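PDB 6XJ9: agarase from Pseudoalteromonas fuliginea, which probably hydrolyses glycosidic linkages in agarose, the galactan of red algal cell walls, as a member of glycoside hydrolase family 50. Local coordinates for residues W81-F93 / N129-A141. Sequence-based numbering, arbitrary orientation.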
loop_
_atom_site.group_PDB
_atom_site.type_symbol
_atom_site.label_atom_id
_atom_site.label_comp_id
_atom_site.label_asym_id
_atom_site.label_seq_id
_atom_site.Cartn_x
_atom_site.Cartn_y
_atom_site.Cartn_z
ATOM N N TRP A 81 31.586 -10.202 -27.273
ATOM C CA TRP A 81 32.344 -9.396 -26.328
ATOM C C TRP A 81 33.370 -10.280 -25.626
ATOM O O TRP A 81 33.037 -11.371 -25.165
ATOM C CB TRP A 81 31.424 -8.760 -25.281
ATOM C CG TRP A 81 30.622 -7.578 -25.727
ATOM C CD1 TRP A 81 31.092 -6.391 -26.212
ATOM C CD2 TRP A 81 29.190 -7.448 -25.667
ATOM N NE1 TRP A 81 30.052 -5.543 -26.489
ATOM C CE2 TRP A 81 28.871 -6.162 -26.156
ATOM C CE3 TRP A 81 28.148 -8.294 -25.267
ATOM C CZ2 TRP A 81 27.554 -5.710 -26.252
ATOM C CZ3 TRP A 81 26.848 -7.843 -25.354
ATOM C CH2 TRP A 81 26.556 -6.569 -25.844
ATOM N N ASP A 82 34.605 -9.781 -25.545
ATOM C CA ASP A 82 35.669 -10.434 -24.799
ATOM C C ASP A 82 35.955 -9.592 -23.561
ATOM O O ASP A 82 36.395 -8.449 -23.676
ATOM C CB ASP A 82 36.912 -10.653 -25.671
ATOM C CG ASP A 82 38.099 -11.262 -24.939
ATOM O OD1 ASP A 82 37.898 -12.245 -24.197
ATOM O OD2 ASP A 82 39.220 -10.752 -25.126
ATOM N N TRP A 83 35.628 -10.148 -22.390
ATOM C CA TRP A 83 35.754 -9.416 -21.140
ATOM C C TRP A 83 36.709 -10.145 -20.194
ATOM O O TRP A 83 36.739 -9.845 -19.002
ATOM C CB TRP A 83 34.383 -9.184 -20.487
ATOM C CG TRP A 83 33.383 -8.398 -21.282
ATOM C CD1 TRP A 83 33.623 -7.489 -22.274
ATOM C CD2 TRP A 83 31.955 -8.428 -21.109
ATOM N NE1 TRP A 83 32.445 -6.965 -22.738
ATOM C CE2 TRP A 83 31.405 -7.524 -22.043
ATOM C CE3 TRP A 83 31.090 -9.136 -20.265
ATOM C CZ2 TRP A 83 30.029 -7.315 -22.148
ATOM C CZ3 TRP A 83 29.732 -8.926 -20.372
ATOM C CH2 TRP A 83 29.210 -8.028 -21.303
ATOM N N SER A 84 37.486 -11.084 -20.759
ATOM C CA SER A 84 38.516 -11.868 -20.087
ATOM C C SER A 84 39.439 -10.968 -19.270
ATOM O O SER A 84 39.883 -11.347 -18.188
ATOM C CB SER A 84 39.331 -12.637 -21.104
ATOM O OG SER A 84 38.635 -13.770 -21.599
ATOM N N GLU A 85 39.732 -9.787 -19.827
ATOM C CA GLU A 85 40.708 -8.839 -19.312
ATOM C C GLU A 85 40.202 -8.166 -18.035
ATOM O O GLU A 85 40.963 -7.465 -17.367
ATOM C CB GLU A 85 41.040 -7.833 -20.418
ATOM C CG GLU A 85 41.096 -6.383 -19.972
ATOM C CD GLU A 85 40.789 -5.383 -21.072
ATOM O OE1 GLU A 85 40.260 -5.804 -22.120
ATOM O OE2 GLU A 85 41.071 -4.183 -20.873
ATOM N N PHE A 86 38.919 -8.380 -17.699
ATOM C CA PHE A 86 38.349 -7.777 -16.503
ATOM C C PHE A 86 38.239 -8.818 -15.392
ATOM O O PHE A 86 38.088 -10.006 -15.653
ATOM C CB PHE A 86 36.993 -7.140 -16.807
ATOM C CG PHE A 86 37.010 -6.086 -17.884
ATOM C CD1 PHE A 86 37.697 -4.894 -17.707
ATOM C CD2 PHE A 86 36.309 -6.275 -19.063
ATOM C CE1 PHE A 86 37.696 -3.922 -18.699
ATOM C CE2 PHE A 86 36.313 -5.305 -20.054
ATOM C CZ PHE A 86 37.008 -4.133 -19.873
ATOM N N ASN A 87 38.335 -8.350 -14.147
ATOM C CA ASN A 87 38.161 -9.203 -12.983
ATOM C C ASN A 87 37.432 -8.405 -11.909
ATOM O O ASN A 87 37.546 -7.180 -11.869
ATOM C CB ASN A 87 39.490 -9.807 -12.515
ATOM C CG ASN A 87 40.004 -10.864 -13.473
ATOM O OD1 ASN A 87 39.548 -12.008 -13.453
ATOM N ND2 ASN A 87 40.938 -10.489 -14.335
ATOM N N ASP A 88 36.656 -9.114 -11.077
ATOM C CA ASP A 88 36.011 -8.525 -9.914
ATOM C C ASP A 88 35.099 -7.380 -10.356
ATOM O O ASP A 88 35.204 -6.251 -9.870
ATOM C CB ASP A 88 37.055 -8.111 -8.870
ATOM C CG ASP A 88 36.445 -7.593 -7.583
ATOM O OD1 ASP A 88 35.336 -8.042 -7.250
ATOM O OD2 ASP A 88 37.063 -6.721 -6.950
ATOM N N PHE A 89 34.196 -7.681 -11.296
ATOM C CA PHE A 89 33.455 -6.618 -11.956
ATOM C C PHE A 89 31.975 -6.981 -12.054
ATOM O O PHE A 89 31.602 -8.133 -11.858
ATOM C CB PHE A 89 34.065 -6.317 -13.328
ATOM C CG PHE A 89 33.901 -7.396 -14.371
ATOM C CD1 PHE A 89 34.672 -8.549 -14.335
ATOM C CD2 PHE A 89 33.004 -7.238 -15.419
ATOM C CE1 PHE A 89 34.515 -9.537 -15.298
ATOM C CE2 PHE A 89 32.861 -8.219 -16.391
ATOM C CZ PHE A 89 33.617 -9.367 -16.331
ATOM N N ASN A 90 31.156 -5.974 -12.383
ATOM C CA ASN A 90 29.724 -6.158 -12.558
ATOM C C ASN A 90 29.257 -5.459 -13.833
ATOM O O ASN A 90 29.908 -4.545 -14.340
ATOM C CB ASN A 90 28.927 -5.682 -11.337
ATOM C CG ASN A 90 29.081 -4.203 -11.064
ATOM O OD1 ASN A 90 28.378 -3.384 -11.651
ATOM N ND2 ASN A 90 29.990 -3.850 -10.165
ATOM N N LEU A 91 28.104 -5.915 -14.322
ATOM C CA LEU A 91 27.412 -5.348 -15.462
ATOM C C LEU A 91 26.217 -4.554 -14.934
ATOM O O LEU A 91 25.396 -5.087 -14.184
ATOM C CB LEU A 91 26.970 -6.522 -16.345
ATOM C CG LEU A 91 25.994 -6.197 -17.478
ATOM C CD1 LEU A 91 26.623 -5.254 -18.493
ATOM C CD2 LEU A 91 25.532 -7.481 -18.155
ATOM N N ALA A 92 26.133 -3.276 -15.320
ATOM C CA ALA A 92 25.202 -2.361 -14.677
ATOM C C ALA A 92 24.302 -1.705 -15.717
ATOM O O ALA A 92 24.775 -1.305 -16.782
ATOM C CB ALA A 92 25.977 -1.327 -13.906
ATOM N N PHE A 93 23.012 -1.590 -15.383
ATOM C CA PHE A 93 22.028 -0.949 -16.241
ATOM C C PHE A 93 21.391 0.219 -15.497
ATOM O O PHE A 93 20.934 0.067 -14.366
ATOM C CB PHE A 93 20.936 -1.946 -16.643
ATOM C CG PHE A 93 21.400 -3.178 -17.381
ATOM C CD1 PHE A 93 22.037 -4.215 -16.714
ATOM C CD2 PHE A 93 21.185 -3.315 -18.745
ATOM C CE1 PHE A 93 22.453 -5.354 -17.390
ATOM C CE2 PHE A 93 21.604 -4.455 -19.422
ATOM C CZ PHE A 93 22.235 -5.474 -18.744
ATOM N N ASN A 129 17.386 4.252 -11.671
ATOM C CA ASN A 129 18.137 3.560 -10.640
ATOM C C ASN A 129 19.143 2.654 -11.334
ATOM O O ASN A 129 18.997 2.365 -12.522
ATOM C CB ASN A 129 17.196 2.775 -9.719
ATOM C CG ASN A 129 16.298 3.699 -8.931
ATOM O OD1 ASN A 129 16.722 4.268 -7.926
ATOM N ND2 ASN A 129 15.073 3.887 -9.396
ATOM N N THR A 130 20.151 2.204 -10.583
ATOM C CA THR A 130 21.136 1.286 -11.130
ATOM C C THR A 130 20.832 -0.132 -10.655
ATOM O O THR A 130 20.605 -0.371 -9.468
ATOM C CB THR A 130 22.574 1.771 -10.892
ATOM O OG1 THR A 130 22.750 2.940 -11.692
ATOM C CG2 THR A 130 23.615 0.759 -11.315
ATOM N N TYR A 131 20.817 -1.050 -11.626
ATOM C CA TYR A 131 20.610 -2.474 -11.427
ATOM C C TYR A 131 21.869 -3.189 -11.894
ATOM O O TYR A 131 22.326 -2.965 -13.014
ATOM C CB TYR A 131 19.373 -2.930 -12.202
ATOM C CG TYR A 131 18.140 -2.166 -11.799
ATOM C CD1 TYR A 131 17.879 -0.898 -12.306
ATOM C CD2 TYR A 131 17.265 -2.688 -10.856
ATOM C CE1 TYR A 131 16.764 -0.178 -11.903
ATOM C CE2 TYR A 131 16.150 -1.980 -10.443
ATOM C CZ TYR A 131 15.893 -0.727 -10.974
ATOM O OH TYR A 131 14.785 -0.050 -10.554
ATOM N N TYR A 132 22.445 -4.019 -11.022
ATOM C CA TYR A 132 23.733 -4.601 -11.359
ATOM C C TYR A 132 23.717 -6.113 -11.153
ATOM O O TYR A 132 22.942 -6.647 -10.359
ATOM C CB TYR A 132 24.851 -3.886 -10.597
ATOM C CG TYR A 132 24.826 -4.145 -9.113
ATOM C CD1 TYR A 132 25.342 -5.323 -8.587
ATOM C CD2 TYR A 132 24.285 -3.218 -8.236
ATOM C CE1 TYR A 132 25.316 -5.578 -7.226
ATOM C CE2 TYR A 132 24.260 -3.458 -6.869
ATOM C CZ TYR A 132 24.776 -4.642 -6.368
ATOM O OH TYR A 132 24.759 -4.897 -5.026
ATOM N N ALA A 133 24.580 -6.791 -11.907
ATOM C CA ALA A 133 24.792 -8.219 -11.796
ATOM C C ALA A 133 26.295 -8.479 -11.802
ATOM O O ALA A 133 26.965 -8.153 -12.779
ATOM C CB ALA A 133 24.106 -8.901 -12.956
ATOM N N LYS A 134 26.816 -9.029 -10.698
ATOM C CA LYS A 134 28.232 -9.352 -10.581
ATOM C C LYS A 134 28.545 -10.494 -11.540
ATOM O O LYS A 134 27.849 -11.505 -11.543
ATOM C CB LYS A 134 28.589 -9.799 -9.157
ATOM C CG LYS A 134 28.633 -8.711 -8.089
ATOM C CD LYS A 134 28.748 -9.270 -6.675
ATOM C CE LYS A 134 27.570 -10.127 -6.271
ATOM N NZ LYS A 134 27.286 -10.078 -4.816
ATOM N N LEU A 135 29.589 -10.320 -12.357
ATOM C CA LEU A 135 29.932 -11.334 -13.343
ATOM C C LEU A 135 31.149 -12.124 -12.876
ATOM O O LEU A 135 31.376 -13.233 -13.345
ATOM C CB LEU A 135 30.149 -10.671 -14.711
ATOM C CG LEU A 135 28.867 -10.161 -15.376
ATOM C CD1 LEU A 135 29.123 -9.592 -16.765
ATOM C CD2 LEU A 135 27.815 -11.254 -15.431
ATOM N N ASP A 136 31.904 -11.545 -11.936
ATOM C CA ASP A 136 33.127 -12.140 -11.416
ATOM C C ASP A 136 33.448 -11.504 -10.067
ATOM O O ASP A 136 33.214 -10.315 -9.871
ATOM C CB ASP A 136 34.300 -11.957 -12.385
ATOM C CG ASP A 136 35.636 -12.446 -11.837
ATOM O OD1 ASP A 136 35.912 -13.655 -11.942
ATOM O OD2 ASP A 136 36.385 -11.609 -11.299
ATOM N N GLY A 137 33.973 -12.318 -9.147
ATOM C CA GLY A 137 34.464 -11.826 -7.869
ATOM C C GLY A 137 33.425 -11.956 -6.758
ATOM O O GLY A 137 32.297 -12.391 -7.000
ATOM N N HIS A 138 33.833 -11.570 -5.540
ATOM C CA HIS A 138 32.957 -11.546 -4.376
ATOM C C HIS A 138 32.423 -12.952 -4.091
ATOM O O HIS A 138 33.201 -13.903 -4.033
ATOM C CB HIS A 138 31.906 -10.424 -4.511
ATOM C CG HIS A 138 32.468 -9.047 -4.355
ATOM N ND1 HIS A 138 31.708 -7.985 -3.905
ATOM C CD2 HIS A 138 33.710 -8.552 -4.565
ATOM C CE1 HIS A 138 32.452 -6.896 -3.860
ATOM N NE2 HIS A 138 33.687 -7.215 -4.257
ATOM N N ASP A 139 31.098 -13.084 -3.944
ATOM C CA ASP A 139 30.498 -14.334 -3.497
ATOM C C ASP A 139 30.429 -15.362 -4.629
ATOM O O ASP A 139 30.304 -16.556 -4.361
ATOM C CB ASP A 139 29.173 -14.116 -2.757
ATOM C CG ASP A 139 28.109 -13.334 -3.517
ATOM O OD1 ASP A 139 28.473 -12.567 -4.444
ATOM O OD2 ASP A 139 26.913 -13.480 -3.159
ATOM N N LEU A 140 30.529 -14.896 -5.884
ATOM C CA LEU A 140 30.501 -15.758 -7.059
ATOM C C LEU A 140 31.688 -16.718 -7.048
ATOM O O LEU A 140 31.549 -17.877 -7.440
ATOM C CB LEU A 140 30.522 -14.895 -8.327
ATOM C CG LEU A 140 29.160 -14.603 -8.956
ATOM C CD1 LEU A 140 28.419 -13.516 -8.183
ATOM C CD2 LEU A 140 29.317 -14.212 -10.420
ATOM N N ALA A 141 32.848 -16.208 -6.608
ATOM C CA ALA A 141 34.098 -16.950 -6.568
ATOM C C ALA A 141 34.038 -18.027 -5.475
ATOM O O ALA A 141 33.948 -17.644 -4.286
ATOM C CB ALA A 141 35.248 -15.994 -6.350
#
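Leu135 leads with its CD1 methyl into an apolar corner made by Trp83, Phe89 and Leu91, coming within 3.7 Å of Trp83 CZ3 and 3.8 Å of Leu91 CB. Leucine suits this place because that methyl fits between the three groups while its CB lies over one face of the Phe89 ring. The Phe89 ring reaches it because CG sits between the backbone N and the carbonyl carbon (chi1 69°); Phe86 CB packs on a face of the same ring, and Asp136 CB lies 3.8 Å from Phe89 CE1.

Beyond Leu135, where the ladder ends, polar atoms take over. Asp136 OD2 appears to accept the N-H of Asp88, but at 2.5 Å from Asp88 N it is suspiciously close, and the exact geometry is doubtful. Phe89 O accepts a bond from Leu135 N (3.0 Å) and a weaker one from Asp136 N. At Gly137 (phi 96°, psi 177°) a side chain would jam against the carbonyl O of Asp136, so the backbone itself calls for glycine. Nearby, Asp88 OD1 is bound by Asn211.

Behind these contacts runs regular antiparallel pairing: Leu91 with Ala133 and Phe93 with Tyr131 are hydrogen-bonded pairs, with Leu91 N to Ala133 O at 2.9 Å. On the other face, small Ala92 sits against Tyr132 CB, and buried Asn90 uses both ends of its amide, ND2 donating to Asn211 OD1 and OD1 accepting from Arg209 NE. Strands 199-210 and 169-174 flank the pair, which thus forms the interior of a beta-sheet in the agarase CBM-like domain, consistent with the beta-sandwich of such modules.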